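Local coordinates for protein decapping nuclease RAI1 (Candida albicans, PDB 5BTH) that removes NAD caps from RNA, also acts on m7G-capped and triphosphate 5' ends, in a metal-dependent reaction, and binds and stimulates the exoribonuclease RAT1, at residues P19-S24 with D233-K238; P119-V124 with R349-P354; V124-G129 with T337-K342. One frame throughout, in Å; residues are numbered along the deposited sequence.

Early in the chain, strand 16-27 supplies residues 19-24, which meet the loop 233-238 some 209 residues later; interaction 1 thereby ties this strand to the connection between strands 216-227 and 242-249. Before that loop is closed, strand 120-127 has begun two more. Residues 124-129, the strand's end and the turn after it, meet the end of helix 321-338 in interaction 3, and residues 119-124, around its beginning, pair with strand 348-353 in interaction 2. Interaction 3 thus nests within interaction 2, the two sharing V124, while both cross interaction 1. Interactions 1 and 2 lie on opposite sides of the chain's centre, about 31 Å between centres.

Interaction 1 (P19-S24 with D233-K238); sequences PRELFS and DEQNKK
Q235 reaches across to the strand and crosses the side chain of E21 at about a right angle, its amide plane turned 66° from the carboxylate. With CG anti to the backbone N (chi1 -161°) and the chain bent at chi2, the amide NE2 arrives at the backbone of 19-24 and donates to E21 O at 3.0 Å. It comes from above the carbonyl plane and not along a lone pair. Glutamine suits the place because its other end is an acceptor: Q235 OE1 takes a 2.7 Å hydrogen bond from K238 NZ, which ties the amide back to its own loop. K238 also crosses E21 nearly at a right angle, and its CD lies 4.0 Å from E21 OE2. Its ammonium stays beyond salt-bridge distance of that carboxylate, whose OE1 is hydrogen-bonded to S207 OG. The strand carries a classic beta bulge here, with L22 and F23 both facing V208 of the neighbouring antiparallel strand 204-213, while E21 points to the loop between strands 216-227 and 242-249. Nearer the surface R20 and N236 run side by side in the same direction, guanidinium and amide planes 47° apart. The long arginine lays its CD 3.7 Å from N236 CB.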
loop_
_atom_site.group_PDB
_atom_site.type_symbol
_atom_site.label_atom_id
_atom_site.label_comp_id
_atom_site.label_asym_id
_atom_site.label_seq_id
_atom_site.Cartn_x
_atom_site.Cartn_y
_atom_site.Cartn_z
ATOM N N PRO A 19 3.858 14.084 -5.490
ATOM C CA PRO A 19 4.584 13.238 -4.540
ATOM C C PRO A 19 6.096 13.264 -4.783
ATOM O O PRO A 19 6.498 13.383 -5.920
ATOM C CB PRO A 19 4.035 11.821 -4.830
ATOM C CG PRO A 19 2.844 11.993 -5.728
ATOM C CD PRO A 19 3.001 13.307 -6.409
ATOM N N ARG A 20 6.921 13.077 -3.745
ATOM C CA ARG A 20 8.399 13.018 -3.910
ATOM C C ARG A 20 8.926 12.056 -2.913
ATOM O O ARG A 20 8.521 12.124 -1.750
ATOM C CB ARG A 20 9.102 14.350 -3.610
ATOM C CG ARG A 20 8.701 15.527 -4.475
ATOM C CD ARG A 20 9.145 15.360 -5.928
ATOM N NE ARG A 20 8.566 16.387 -6.809
ATOM C CZ ARG A 20 8.474 16.311 -8.142
ATOM N NH1 ARG A 20 8.902 15.241 -8.800
ATOM N NH2 ARG A 20 7.925 17.312 -8.831
ATOM N N GLU A 21 9.821 11.169 -3.348
ATOM C CA GLU A 21 10.550 10.264 -2.428
ATOM C C GLU A 21 11.561 10.983 -1.558
ATOM O O GLU A 21 12.391 11.703 -2.078
ATOM C CB GLU A 21 11.340 9.224 -3.179
ATOM C CG GLU A 21 11.759 8.081 -2.284
ATOM C CD GLU A 21 12.502 6.993 -3.001
ATOM O OE1 GLU A 21 11.868 6.083 -3.583
ATOM O OE2 GLU A 21 13.727 7.036 -2.929
ATOM N N LEU A 22 11.534 10.701 -0.262
ATOM C CA LEU A 22 12.479 11.242 0.685
ATOM C C LEU A 22 13.632 10.306 0.917
ATOM O O LEU A 22 14.786 10.706 0.979
ATOM C CB LEU A 22 11.764 11.476 2.016
ATOM C CG LEU A 22 10.565 12.453 1.946
ATOM C CD1 LEU A 22 10.054 12.853 3.331
ATOM C CD2 LEU A 22 10.904 13.713 1.161
ATOM N N PHE A 23 13.293 9.055 1.132
ATOM C CA PHE A 23 14.277 7.997 1.283
ATOM C C PHE A 23 13.601 6.663 1.110
ATOM O O PHE A 23 12.387 6.601 0.868
ATOM C CB PHE A 23 14.951 8.038 2.636
ATOM C CG PHE A 23 14.015 7.966 3.790
ATOM C CD1 PHE A 23 13.336 9.104 4.211
ATOM C CD2 PHE A 23 13.851 6.784 4.492
ATOM C CE1 PHE A 23 12.492 9.056 5.310
ATOM C CE2 PHE A 23 13.016 6.734 5.586
ATOM C CZ PHE A 23 12.333 7.867 5.995
ATOM N N SER A 24 14.379 5.601 1.223
ATOM C CA SER A 24 13.834 4.290 1.228
ATOM C C SER A 24 14.580 3.425 2.212
ATOM O O SER A 24 15.609 3.797 2.699
ATOM C CB SER A 24 13.941 3.701 -0.163
ATOM O OG SER A 24 15.289 3.516 -0.541
ATOM N N ASP A 233 19.442 9.045 -10.218
ATOM C CA ASP A 233 20.090 9.643 -9.059
ATOM C C ASP A 233 19.303 10.831 -8.586
ATOM O O ASP A 233 19.327 11.162 -7.441
ATOM C CB ASP A 233 21.497 10.161 -9.435
ATOM C CG ASP A 233 22.515 9.059 -9.514
ATOM O OD1 ASP A 233 22.664 8.340 -8.505
ATOM O OD2 ASP A 233 23.164 8.912 -10.576
ATOM N N GLU A 234 18.637 11.523 -9.496
ATOM C CA GLU A 234 17.992 12.777 -9.159
ATOM C C GLU A 234 16.758 12.534 -8.234
ATOM O O GLU A 234 15.772 11.875 -8.621
ATOM C CB GLU A 234 17.589 13.459 -10.485
ATOM C CG GLU A 234 18.697 13.944 -11.436
ATOM C CD GLU A 234 19.709 12.897 -11.942
ATOM O OE1 GLU A 234 19.394 11.696 -12.102
ATOM O OE2 GLU A 234 20.870 13.306 -12.203
ATOM N N GLN A 235 16.761 13.094 -7.027
ATOM C CA GLN A 235 15.788 12.685 -5.999
ATOM C C GLN A 235 14.337 12.829 -6.434
ATOM O O GLN A 235 13.501 11.931 -6.247
ATOM C CB GLN A 235 15.991 13.494 -4.705
ATOM C CG GLN A 235 15.369 12.867 -3.437
ATOM C CD GLN A 235 15.930 11.517 -3.071
ATOM O OE1 GLN A 235 16.968 11.122 -3.582
ATOM N NE2 GLN A 235 15.215 10.761 -2.222
ATOM N N ASN A 236 14.038 13.981 -6.994
ATOM C CA ASN A 236 12.671 14.325 -7.292
ATOM C C ASN A 236 12.147 13.628 -8.567
ATOM O O ASN A 236 11.103 14.017 -9.142
ATOM C CB ASN A 236 12.564 15.855 -7.378
ATOM C CG ASN A 236 13.406 16.441 -8.503
ATOM O OD1 ASN A 236 14.061 15.717 -9.269
ATOM N ND2 ASN A 236 13.378 17.769 -8.621
ATOM N N LYS A 237 12.876 12.618 -9.024
ATOM C CA LYS A 237 12.548 11.939 -10.261
ATOM C C LYS A 237 12.347 10.482 -10.063
ATOM O O LYS A 237 12.005 9.785 -11.020
ATOM C CB LYS A 237 13.670 12.103 -11.304
ATOM C CG LYS A 237 13.904 13.511 -11.810
ATOM C CD LYS A 237 12.738 14.084 -12.573
ATOM C CE LYS A 237 12.906 15.575 -12.740
ATOM N NZ LYS A 237 11.661 16.161 -13.298
ATOM N N LYS A 238 12.602 9.991 -8.851
ATOM C CA LYS A 238 12.659 8.556 -8.641
ATOM C C LYS A 238 11.340 7.841 -8.722
ATOM O O LYS A 238 11.271 6.748 -9.284
ATOM C CB LYS A 238 13.296 8.249 -7.313
ATOM C CG LYS A 238 14.806 8.335 -7.395
ATOM C CD LYS A 238 15.420 8.727 -6.081
ATOM C CE LYS A 238 16.867 8.271 -6.054
ATOM N NZ LYS A 238 17.435 8.815 -4.825
#

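Interaction 2 (P119-V124 with R349-P354)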
loop_
_atom_site.group_PDB
_atom_site.type_symbol
_atom_site.label_atom_id
_atom_site.label_comp_id
_atom_site.label_asym_id
_atom_site.label_seq_id
_atom_site.Cartn_x
_atom_site.Cartn_y
_atom_site.Cartn_z
ATOM N N PRO A 119 -14.356 -2.694 7.020
ATOM C CA PRO A 119 -14.095 -1.829 8.177
ATOM C C PRO A 119 -12.812 -1.062 7.991
ATOM O O PRO A 119 -12.086 -1.324 7.059
ATOM C CB PRO A 119 -13.968 -2.803 9.329
ATOM C CG PRO A 119 -13.523 -4.081 8.686
ATOM C CD PRO A 119 -14.226 -4.121 7.357
ATOM N N ILE A 120 -12.571 -0.090 8.846
ATOM C CA ILE A 120 -11.258 0.548 8.962
ATOM C C ILE A 120 -11.077 0.883 10.443
ATOM O O ILE A 120 -11.897 1.603 11.015
ATOM C CB ILE A 120 -11.181 1.876 8.160
ATOM C CG1 ILE A 120 -11.242 1.634 6.645
ATOM C CG2 ILE A 120 -9.945 2.668 8.536
ATOM C CD1 ILE A 120 -11.482 2.881 5.849
ATOM N N ASP A 121 -10.031 0.363 11.074
ATOM C CA ASP A 121 -9.763 0.715 12.467
ATOM C C ASP A 121 -8.318 1.136 12.747
ATOM O O ASP A 121 -7.392 0.322 12.783
ATOM C CB ASP A 121 -10.198 -0.429 13.372
ATOM C CG ASP A 121 -11.711 -0.593 13.391
ATOM O OD1 ASP A 121 -12.403 0.329 13.847
ATOM O OD2 ASP A 121 -12.221 -1.619 12.923
ATOM N N LEU A 122 -8.139 2.428 12.987
ATOM C CA LEU A 122 -6.811 2.993 13.152
ATOM C C LEU A 122 -6.732 3.864 14.368
ATOM O O LEU A 122 -7.727 4.438 14.826
ATOM C CB LEU A 122 -6.475 3.915 11.997
ATOM C CG LEU A 122 -7.155 3.665 10.666
ATOM C CD1 LEU A 122 -7.140 4.916 9.823
ATOM C CD2 LEU A 122 -6.484 2.504 9.978
ATOM N N TYR A 123 -5.501 4.013 14.822
ATOM C CA TYR A 123 -5.145 4.933 15.854
ATOM C C TYR A 123 -4.524 6.198 15.273
ATOM O O TYR A 123 -3.741 6.126 14.325
ATOM C CB TYR A 123 -4.119 4.263 16.751
ATOM C CG TYR A 123 -4.634 3.095 17.554
ATOM C CD1 TYR A 123 -5.689 3.261 18.447
ATOM C CD2 TYR A 123 -4.034 1.847 17.476
ATOM C CE1 TYR A 123 -6.158 2.202 19.209
ATOM C CE2 TYR A 123 -4.491 0.775 18.244
ATOM C CZ TYR A 123 -5.551 0.962 19.116
ATOM O OH TYR A 123 -6.033 -0.086 19.886
ATOM N N VAL A 124 -4.846 7.341 15.880
ATOM C CA VAL A 124 -4.245 8.604 15.551
ATOM C C VAL A 124 -3.575 9.258 16.734
ATOM O O VAL A 124 -4.170 9.340 17.804
ATOM C CB VAL A 124 -5.298 9.619 15.158
ATOM C CG1 VAL A 124 -4.596 10.863 14.683
ATOM C CG2 VAL A 124 -6.203 9.002 14.105
ATOM N N ARG A 349 -9.177 7.434 17.831
ATOM C CA ARG A 349 -9.505 6.267 17.044
ATOM C C ARG A 349 -10.277 6.687 15.840
ATOM O O ARG A 349 -11.322 7.368 15.940
ATOM C CB ARG A 349 -10.339 5.293 17.832
ATOM C CG ARG A 349 -9.484 4.336 18.606
ATOM C CD ARG A 349 -10.396 3.452 19.415
ATOM N NE ARG A 349 -9.971 2.076 19.315
ATOM C CZ ARG A 349 -9.439 1.360 20.309
ATOM N NH1 ARG A 349 -9.260 1.887 21.535
ATOM N NH2 ARG A 349 -9.086 0.092 20.065
ATOM N N LEU A 350 -9.736 6.287 14.695
ATOM C CA LEU A 350 -10.465 6.388 13.476
ATOM C C LEU A 350 -11.073 5.022 13.271
ATOM O O LEU A 350 -10.380 3.990 13.288
ATOM C CB LEU A 350 -9.591 6.857 12.298
ATOM C CG LEU A 350 -10.404 7.863 11.468
ATOM C CD1 LEU A 350 -10.608 9.162 12.230
ATOM C CD2 LEU A 350 -9.788 8.173 10.119
ATOM N N LYS A 351 -12.394 5.066 13.156
ATOM C CA LYS A 351 -13.248 3.942 12.882
ATOM C C LYS A 351 -14.120 4.328 11.713
ATOM O O LYS A 351 -14.689 5.420 11.690
ATOM C CB LYS A 351 -14.175 3.702 14.057
ATOM C CG LYS A 351 -14.939 2.404 13.984
ATOM C CD LYS A 351 -15.242 1.931 15.389
ATOM C CE LYS A 351 -16.066 0.661 15.376
ATOM N NZ LYS A 351 -15.198 -0.513 15.084
ATOM N N TYR A 352 -14.194 3.440 10.737
ATOM C CA TYR A 352 -15.292 3.432 9.820
ATOM C C TYR A 352 -16.031 2.182 10.188
ATOM O O TYR A 352 -15.421 1.121 10.127
ATOM C CB TYR A 352 -14.819 3.362 8.385
ATOM C CG TYR A 352 -15.920 3.043 7.447
ATOM C CD1 TYR A 352 -16.974 3.934 7.268
ATOM C CD2 TYR A 352 -15.934 1.854 6.738
ATOM C CE1 TYR A 352 -18.017 3.640 6.391
ATOM C CE2 TYR A 352 -16.975 1.547 5.872
ATOM C CZ TYR A 352 -18.019 2.441 5.709
ATOM O OH TYR A 352 -19.055 2.159 4.847
ATOM N N ASP A 353 -17.316 2.327 10.580
ATOM C CA ASP A 353 -18.189 1.188 10.965
ATOM C C ASP A 353 -19.124 0.850 9.853
ATOM O O ASP A 353 -20.098 1.606 9.634
ATOM C CB ASP A 353 -19.039 1.487 12.210
ATOM C CG ASP A 353 -19.503 0.203 12.928
ATOM O OD1 ASP A 353 -19.812 -0.782 12.244
ATOM O OD2 ASP A 353 -19.517 0.160 14.176
ATOM N N PRO A 354 -18.865 -0.270 9.141
ATOM C CA PRO A 354 -19.717 -0.476 7.934
ATOM C C PRO A 354 -21.207 -0.699 8.249
ATOM O O PRO A 354 -22.078 -0.174 7.542
ATOM C CB PRO A 354 -19.097 -1.688 7.224
ATOM C CG PRO A 354 -17.975 -2.193 8.094
ATOM C CD PRO A 354 -17.718 -1.194 9.204
#
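I120 and Y352 form one of two hydrogen-bonded antiparallel pairs in this contact, and L122 with L350 the other. Y352 N donates to I120 O at 3.0 Å; the return bond from I120 N is weak. The L122 pair is shorter, with 2.7 Å from L122 N to L350 O in a nearly straight bond (175°). At the non-hydrogen-bonded pairs, CA-H groups of D121, R349 and K351 point at carbonyl oxygens of the facing strand.

The charged contact belongs to D121 and K351, which lie side by side on one face of the sheet. K351 folds at chi4 (78°), bringing NZ to the syn side of D121 OD1 at 3.2 Å in a salt bridge. A lysine can do this because its methylenes first run past the carboxylate. D121 OD2 forms a salt bridge with R143, so each carboxylate oxygen of the buried acid has a cationic partner.

On the same face R349 lies alongside Y123, the guanidinium and ring planes 62° apart. Y123 CE1 sits over the centre of the guanidinium, 3.6 Å from R349 CZ, while R349 NH2 makes a salt bridge to D136.

Apolar packing occupies the other face: I120 CB meets Y352 CB at 3.9 Å, and L122 CD1 meets L350 CB at 4.0 Å. Isoleucine, leucine and the ring of tyrosine suit this buried side, the Y352 hydroxyl being satisfied by L116 O. Beyond the strand end, P119 CB touches P354 CD.

Strand 130-135 flanks 120-127 and strand 358-363 flanks 348-353. Helices 137-153 and 366-376 cover the face of D121 and Y123, whereas L112 packs against I120 and Y352.

Interaction 3 (V124-G129 with T337-K342); sequences VVPFDG and TTVDKK
P126 presses its ring against the chain that leaves helix 321-338, and this is the close part of the contact. P126 CG meets V339 CG1 at 3.7 Å, the two side chains crossing at about a right angle. V339 holds CG1 anti to its backbone N (chi1 178°), which directs that methyl at the proline ring. On the same ring, P126 CB approaches the carbonyl oxygen K341 O to 3.4 Å. A proline is apt here: its compact ring offers apolar carbons to both the valine and the peptide, and it has no N-H to call for a partner in the facing chain. V339, a beta-branched residue, is buried as well, and its side chain also touches L131 and Y348.

No hydrogen bond joins the two segments; they meet through van der Waals contacts, partly with carbonyl oxygens. Toward solvent the contact is less enclosed: G129 is exposed and K341 partly so. K341 lays its aliphatic chain beside the turn at G129, with CD 3.6 Å from G129 O. The chain then bends at chi4 (75°), and its ammonium is hydrogen-bonded to N336 OD1 back at the helix. G129 has a positive phi (82°), a backbone shape that glycine adopts easily, and it meets the lysine methylenes with backbone alone. Further out, K342 reaches back to its own segment, where NZ makes a 3.0 Å salt bridge with D340 OD1 on that oxygen's syn lone pair.

Strand 120-127 passes into the antiparallel strand 130-135 through a type I' turn at D128-G129. The contact is therefore a beta-hairpin end packed against the link from helix 321-338 to strand 348-353, a peripheral part of the PD-(D/E)XK nuclease fold away from the metal site.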
loop_
_atom_site.group_PDB
_atom_site.type_symbol
_atom_site.label_atom_id
_atom_site.label_comp_id
_atom_site.label_asym_id
_atom_site.label_seq_id
_atom_site.Cartn_x
_atom_site.Cartn_y
_atom_site.Cartn_z
ATOM N N VAL A 124 -4.846 7.341 15.880
ATOM C CA VAL A 124 -4.245 8.604 15.551
ATOM C C VAL A 124 -3.575 9.258 16.734
ATOM O O VAL A 124 -4.170 9.340 17.804
ATOM C CB VAL A 124 -5.298 9.619 15.158
ATOM C CG1 VAL A 124 -4.596 10.863 14.683
ATOM C CG2 VAL A 124 -6.203 9.002 14.105
ATOM N N VAL A 125 -2.388 9.819 16.524
ATOM C CA VAL A 125 -1.542 10.205 17.648
ATOM C C VAL A 125 -0.773 11.515 17.431
ATOM O O VAL A 125 0.092 11.602 16.545
ATOM C CB VAL A 125 -0.599 9.063 17.987
ATOM C CG1 VAL A 125 0.206 9.416 19.216
ATOM C CG2 VAL A 125 -1.422 7.814 18.186
ATOM N N PRO A 126 -1.114 12.546 18.232
ATOM C CA PRO A 126 -0.417 13.816 18.206
ATOM C C PRO A 126 0.964 13.729 18.800
ATOM O O PRO A 126 1.156 13.068 19.824
ATOM C CB PRO A 126 -1.301 14.718 19.055
ATOM C CG PRO A 126 -2.656 14.137 18.950
ATOM C CD PRO A 126 -2.409 12.658 18.927
ATOM N N PHE A 127 1.919 14.380 18.132
ATOM C CA PHE A 127 3.316 14.392 18.556
ATOM C C PHE A 127 4.123 15.367 17.680
ATOM O O PHE A 127 4.003 15.360 16.422
ATOM C CB PHE A 127 3.900 12.990 18.481
ATOM C CG PHE A 127 5.229 12.860 19.125
ATOM C CD1 PHE A 127 6.385 13.172 18.424
ATOM C CD2 PHE A 127 5.338 12.407 20.418
ATOM C CE1 PHE A 127 7.633 13.040 19.010
ATOM C CE2 PHE A 127 6.583 12.269 21.020
ATOM C CZ PHE A 127 7.735 12.585 20.312
ATOM N N ASP A 128 4.907 16.227 18.346
ATOM C CA ASP A 128 5.783 17.140 17.650
ATOM C C ASP A 128 5.115 17.823 16.456
ATOM O O ASP A 128 5.725 17.974 15.396
ATOM C CB ASP A 128 7.008 16.378 17.176
ATOM C CG ASP A 128 8.268 17.213 17.200
ATOM O OD1 ASP A 128 8.171 18.462 17.227
ATOM O OD2 ASP A 128 9.361 16.598 17.211
ATOM N N GLY A 129 3.861 18.223 16.613
ATOM C CA GLY A 129 3.178 19.100 15.621
ATOM C C GLY A 129 2.612 18.368 14.420
ATOM O O GLY A 129 2.223 19.003 13.389
ATOM N N THR A 337 -8.226 19.584 10.908
ATOM C CA THR A 337 -8.860 20.699 11.569
ATOM C C THR A 337 -9.451 20.284 12.919
ATOM O O THR A 337 -9.865 21.139 13.658
ATOM C CB THR A 337 -9.925 21.371 10.664
ATOM O OG1 THR A 337 -10.844 20.396 10.160
ATOM C CG2 THR A 337 -9.283 22.099 9.476
ATOM N N THR A 338 -9.422 18.994 13.267
ATOM C CA THR A 338 -10.156 18.433 14.413
ATOM C C THR A 338 -9.288 18.108 15.616
ATOM O O THR A 338 -9.748 18.015 16.763
ATOM C CB THR A 338 -10.830 17.101 14.003
ATOM O OG1 THR A 338 -11.922 17.366 13.098
ATOM C CG2 THR A 338 -11.318 16.282 15.220
ATOM N N VAL A 339 -8.042 17.820 15.345
ATOM C CA VAL A 339 -7.174 17.425 16.410
ATOM C C VAL A 339 -6.205 18.562 16.564
ATOM O O VAL A 339 -5.501 18.913 15.623
ATOM C CB VAL A 339 -6.443 16.129 16.052
ATOM C CG1 VAL A 339 -5.471 15.705 17.175
ATOM C CG2 VAL A 339 -7.466 15.064 15.719
ATOM N N ASP A 340 -6.210 19.177 17.733
ATOM C CA ASP A 340 -5.066 19.976 18.179
ATOM C C ASP A 340 -3.806 19.064 18.162
ATOM O O ASP A 340 -3.680 18.105 18.985
ATOM C CB ASP A 340 -5.359 20.501 19.592
ATOM C CG ASP A 340 -4.589 21.754 19.937
ATOM O OD1 ASP A 340 -3.609 22.097 19.246
ATOM O OD2 ASP A 340 -4.965 22.379 20.947
ATOM N N LYS A 341 -2.927 19.322 17.182
ATOM C CA LYS A 341 -1.744 18.491 16.961
ATOM C C LYS A 341 -0.782 18.689 18.133
ATOM O O LYS A 341 -0.028 17.780 18.492
ATOM C CB LYS A 341 -1.049 18.835 15.639
ATOM C CG LYS A 341 -1.867 18.634 14.370
ATOM C CD LYS A 341 -1.344 19.565 13.286
ATOM C CE LYS A 341 -1.561 19.034 11.871
ATOM N NZ LYS A 341 -2.968 19.115 11.366
ATOM N N LYS A 342 -0.870 19.885 18.729
ATOM C CA LYS A 342 -0.046 20.336 19.871
ATOM C C LYS A 342 -0.376 19.661 21.180
ATOM O O LYS A 342 0.485 19.535 22.032
ATOM C CB LYS A 342 -0.181 21.860 20.071
ATOM C CG LYS A 342 0.818 22.700 19.271
ATOM C CD LYS A 342 0.236 24.018 18.773
ATOM C CE LYS A 342 -0.705 24.724 19.749
ATOM N NZ LYS A 342 -2.154 24.661 19.358
#